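Local coordinates for glutaredoxin related protein (Sulfolobus solfataricus, PDB 4MNN) that probably acts as an atypical protein disulfide oxidoreductase, exchanging thiols and disulfides through two fused thioredoxin-like units, at residues Tyr5-Lys8 / Glu9-Ala13; Tyr148-Leu151 / Ser152-Lys155. All blocks are in the same frame, centred on the assembly; numbering follows the deposited sequence.

Interaction 1: residues Tyr5-Lys8 / Glu9-Ala13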
loop_
_atom_site.group_PDB
_atom_site.type_symbol
_atom_site.label_atom_id
_atom_site.label_comp_id
_atom_site.label_asym_id
_atom_site.label_seq_id
_atom_site.Cartn_x
_atom_site.Cartn_y
_atom_site.Cartn_z
ATOM N N TYR A 5 12.520 16.121 2.429
ATOM C CA TYR A 5 11.673 17.220 1.965
ATOM C C TYR A 5 10.337 16.737 1.453
ATOM O O TYR A 5 9.297 17.285 1.831
ATOM C CB TYR A 5 12.376 18.047 0.873
ATOM C CG TYR A 5 11.577 19.265 0.436
ATOM C CD1 TYR A 5 11.110 20.194 1.371
ATOM C CD2 TYR A 5 11.288 19.484 -0.910
ATOM C CE1 TYR A 5 10.369 21.327 0.960
ATOM C CE2 TYR A 5 10.557 20.597 -1.328
ATOM C CZ TYR A 5 10.105 21.511 -0.390
ATOM O OH TYR A 5 9.404 22.619 -0.820
ATOM N N VAL A 6 10.347 15.709 0.609
ATOM C CA VAL A 6 9.084 15.230 0.075
ATOM C C VAL A 6 8.184 14.661 1.175
ATOM O O VAL A 6 6.957 14.828 1.145
ATOM C CB VAL A 6 9.287 14.187 -1.047
ATOM C CG1 VAL A 6 9.787 12.871 -0.485
ATOM C CG2 VAL A 6 7.975 13.996 -1.804
ATOM N N ILE A 7 8.779 14.029 2.174
ATOM C CA ILE A 7 7.942 13.484 3.252
ATOM C C ILE A 7 7.281 14.643 3.973
ATOM O O ILE A 7 6.083 14.608 4.266
ATOM C CB ILE A 7 8.791 12.669 4.235
ATOM C CG1 ILE A 7 9.294 11.414 3.509
ATOM C CG2 ILE A 7 7.959 12.332 5.541
ATOM C CD1 ILE A 7 10.373 10.628 4.299
ATOM N N LYS A 8 8.047 15.698 4.237
ATOM C CA LYS A 8 7.468 16.849 4.915
ATOM C C LYS A 8 6.367 17.497 4.088
ATOM O O LYS A 8 5.287 17.851 4.594
ATOM C CB LYS A 8 8.540 17.904 5.208
ATOM C CG LYS A 8 7.988 19.117 5.978
ATOM C CD LYS A 8 9.054 20.171 6.260
ATOM C CE LYS A 8 8.520 21.210 7.261
ATOM N NZ LYS A 8 9.603 21.954 7.988
ATOM N N GLU A 9 6.648 17.696 2.808
ATOM C CA GLU A 9 5.685 18.369 1.972
ATOM C C GLU A 9 4.361 17.641 1.885
ATOM O O GLU A 9 3.298 18.274 1.805
ATOM C CB GLU A 9 6.277 18.613 0.594
ATOM C CG GLU A 9 7.328 19.729 0.622
ATOM C CD GLU A 9 6.747 21.063 1.069
ATOM O OE1 GLU A 9 7.235 21.628 2.072
ATOM O OE2 GLU A 9 5.794 21.542 0.419
ATOM N N TYR A 10 4.417 16.319 1.936
ATOM C CA TYR A 10 3.182 15.554 1.877
ATOM C C TYR A 10 2.521 15.361 3.219
ATOM O O TYR A 10 1.309 15.428 3.321
ATOM C CB TYR A 10 3.424 14.159 1.292
ATOM C CG TYR A 10 3.416 14.133 -0.211
ATOM C CD1 TYR A 10 4.509 14.571 -0.938
ATOM C CD2 TYR A 10 2.273 13.710 -0.916
ATOM C CE1 TYR A 10 4.485 14.603 -2.333
ATOM C CE2 TYR A 10 2.240 13.737 -2.308
ATOM C CZ TYR A 10 3.350 14.186 -3.009
ATOM O OH TYR A 10 3.314 14.230 -4.389
ATOM N N LEU A 11 3.325 15.156 4.256
ATOM C CA LEU A 11 2.762 14.826 5.549
ATOM C C LEU A 11 2.614 15.887 6.610
ATOM O O LEU A 11 1.774 15.748 7.511
ATOM C CB LEU A 11 3.543 13.655 6.120
ATOM C CG LEU A 11 3.664 12.467 5.151
ATOM C CD1 LEU A 11 4.321 11.302 5.875
ATOM C CD2 LEU A 11 2.281 12.057 4.613
ATOM N N ASN A 12 3.404 16.944 6.513
ATOM C CA ASN A 12 3.336 17.972 7.536
ATOM C C ASN A 12 1.922 18.496 7.787
ATOM O O ASN A 12 1.585 18.764 8.922
ATOM C CB ASN A 12 4.285 19.139 7.217
ATOM C CG ASN A 12 4.437 20.093 8.394
ATOM O OD1 ASN A 12 4.511 19.661 9.555
ATOM N ND2 ASN A 12 4.498 21.390 8.107
ATOM N N ALA A 13 1.097 18.621 6.759
ATOM C CA ALA A 13 -0.262 19.138 6.959
ATOM C C ALA A 13 -1.154 18.114 7.668
ATOM O O ALA A 13 -1.815 18.425 8.683
ATOM C CB ALA A 13 -0.880 19.521 5.622
#
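Y5 and E9, one turn apart on the amphipathic helix 4-11, meet as a CH-pi pair: E9 CG stands over one face of the Y5 ring, 3.6 Å from its centroid and displaced toward the rim. Y5 CG lies opposite its backbone N (chi1 -176°), which carries the ring along the helix surface to E9. The bend at chi2 of E9 (-61°) carries the carboxylate past the CE1-CZ rim, the two planes 31° apart, with OE1 3.3 Å from Y5 CE1.

On the next ridge V6 and Y10 cross at a slant. V6 CG2 touches the CD1-CE1 side of the phenol ring, and V6 O sits at the ring edge, near its plane. The Y10 side chain also packs on L75 and N76 of helix 71-83, so an alanine here would probably leave V6 CG2 without its aromatic neighbour and open a gap beside that helix. I7 and L11 form the buried stripe, CG2 of I7 being 3.8 Å from CD1 of L11, and both reach F33 of helix 27-33.

K8 and N12 run side by side in the same direction, and both rest on Y36. Successive i+4 bonds from E9 N, Y10 N, L11 N and N12 N hold this spacing; in the last, N12 N lies 2.8 Å from K8 O.

Interaction 2: residues Tyr148-Leu151 / Ser152-Lys155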
loop_
_atom_site.group_PDB
_atom_site.type_symbol
_atom_site.label_atom_id
_atom_site.label_comp_id
_atom_site.label_asym_id
_atom_site.label_seq_id
_atom_site.Cartn_x
_atom_site.Cartn_y
_atom_site.Cartn_z
ATOM N N TYR A 148 1.941 -17.516 -6.524
ATOM C CA TYR A 148 0.886 -17.037 -7.411
ATOM C C TYR A 148 1.298 -16.985 -8.881
ATOM O O TYR A 148 0.579 -16.426 -9.730
ATOM C CB TYR A 148 0.347 -15.682 -6.901
ATOM C CG TYR A 148 -0.319 -15.821 -5.546
ATOM C CD1 TYR A 148 0.367 -15.484 -4.380
ATOM C CD2 TYR A 148 -1.589 -16.389 -5.421
ATOM C CE1 TYR A 148 -0.187 -15.706 -3.125
ATOM C CE2 TYR A 148 -2.162 -16.619 -4.154
ATOM C CZ TYR A 148 -1.446 -16.270 -3.019
ATOM O OH TYR A 148 -1.968 -16.466 -1.743
ATOM N N ARG A 149 2.439 -17.607 -9.194
ATOM C CA ARG A 149 2.910 -17.712 -10.576
ATOM C C ARG A 149 3.075 -16.384 -11.307
ATOM O O ARG A 149 2.796 -16.244 -12.506
ATOM C CB ARG A 149 1.959 -18.637 -11.361
ATOM C CG ARG A 149 1.829 -20.056 -10.769
ATOM C CD ARG A 149 1.020 -20.924 -11.752
ATOM N NE ARG A 149 1.041 -22.363 -11.502
ATOM C CZ ARG A 149 0.993 -22.951 -10.308
ATOM N NH1 ARG A 149 0.934 -22.227 -9.187
ATOM N NH2 ARG A 149 0.976 -24.282 -10.233
ATOM N N VAL A 150 3.580 -15.418 -10.569
ATOM C CA VAL A 150 3.810 -14.083 -11.094
ATOM C C VAL A 150 5.146 -14.004 -11.840
ATOM O O VAL A 150 6.174 -14.465 -11.337
ATOM C CB VAL A 150 3.786 -13.059 -9.912
ATOM C CG1 VAL A 150 4.083 -11.592 -10.420
ATOM C CG2 VAL A 150 2.404 -13.151 -9.195
ATOM N N LEU A 151 5.108 -13.483 -13.064
ATOM C CA LEU A 151 6.322 -13.241 -13.842
ATOM C C LEU A 151 6.329 -11.700 -14.006
ATOM O O LEU A 151 6.982 -10.965 -13.228
ATOM C CB LEU A 151 6.295 -13.975 -15.208
ATOM C CG LEU A 151 6.508 -15.493 -15.137
ATOM C CD1 LEU A 151 6.360 -16.101 -16.528
ATOM C CD2 LEU A 151 7.912 -15.779 -14.575
ATOM N N SER A 152 5.557 -11.185 -14.945
ATOM C CA SER A 152 5.538 -9.731 -15.117
ATOM C C SER A 152 4.646 -9.044 -14.055
ATOM O O SER A 152 3.716 -9.652 -13.454
ATOM C CB SER A 152 5.060 -9.364 -16.524
ATOM O OG SER A 152 3.666 -9.618 -16.704
ATOM N N VAL A 153 4.943 -7.770 -13.826
ATOM C CA VAL A 153 4.158 -6.960 -12.880
ATOM C C VAL A 153 3.763 -5.679 -13.634
ATOM O O VAL A 153 4.366 -5.362 -14.665
ATOM C CB VAL A 153 4.988 -6.628 -11.616
ATOM C CG1 VAL A 153 5.203 -7.895 -10.770
ATOM C CG2 VAL A 153 6.418 -6.056 -12.025
ATOM N N PRO A 154 2.708 -4.972 -13.183
ATOM C CA PRO A 154 1.884 -5.329 -12.026
ATOM C C PRO A 154 1.020 -6.548 -12.322
ATOM O O PRO A 154 0.658 -6.807 -13.481
ATOM C CB PRO A 154 1.008 -4.087 -11.819
ATOM C CG PRO A 154 0.842 -3.565 -13.236
ATOM C CD PRO A 154 2.261 -3.684 -13.760
ATOM N N LYS A 155 0.675 -7.296 -11.272
ATOM C CA LYS A 155 -0.196 -8.459 -11.438
ATOM C C LYS A 155 -1.114 -8.497 -10.203
ATOM O O LYS A 155 -0.625 -8.444 -9.085
ATOM C CB LYS A 155 0.633 -9.755 -11.516
ATOM C CG LYS A 155 -0.262 -11.008 -11.758
ATOM C CD LYS A 155 -1.088 -10.882 -13.067
ATOM C CE LYS A 155 -2.048 -12.078 -13.251
ATOM N NZ LYS A 155 -2.992 -11.912 -14.444
HETATM O O HOH W 1 2.548 -12.134 -13.903
#
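A single water joins the two halves of this turn where direct hydrogen bonding between them is absent: it accepts from L151 N at 3.0 Å and donates to S152 O at 2.8 Å. The water thus ties together two polar backbone atoms of consecutive residues, on a bend followed closely by the cis peptide bond between V153 and P154.

The side-chain contact is small and centres on one methyl. V150 CG1 is turned opposite its backbone N (chi1 178°), a setting that sends it forward along the chain, where it meets V153 CG1 at 3.9 Å. The two valines cross at about a right angle, and one methyl of each makes the touch. The same V150 CG1 lies 3.6 Å from S152 O and 4.1 Å from K155 CB; the carbonyl oxygen that accepts from the water therefore has an apolar neighbour as well. From K155 CB the chain leads away, bent at chi2.

The Schellman motif ending helix 142-147 comes just before, with R149 at positive phi, V150 N bonded to R145 O and R149 N to D146 O. A cis proline close to the CxxC cysteines is a hallmark of the thioredoxin fold, and here V153 and P154 both touch C111 and C114, which form a disulfide. Beyond P154 the chain enters strand 155-158, an outermost strand of the sheet, where K155 pairs through its backbone with F106 of strand 101-107, while the V150 side chain touches the same F106; the loop thus links helix 142-147 to strand 155-158.

In the fold
Interaction 1 comes first along the chain, in the N-terminal helix 4-11 within the first thioredoxin-like range, and interaction 2 follows in the second, in the loop between helix 142-147 and strand 155-158. Their centres are 32 Å apart, on opposite sides of the chain's centre, and their nearest atoms are separated by about 20 Å. They do not touch, but a mixed seven-stranded sheet runs through both halves. Interaction 1 belongs to a helix packed against helices 27-33 and 71-83, whereas interaction 2 lies beside the C111-C114 disulfide and leads into an outermost strand. One is outlying helical packing; the other adjoins the probable redox site.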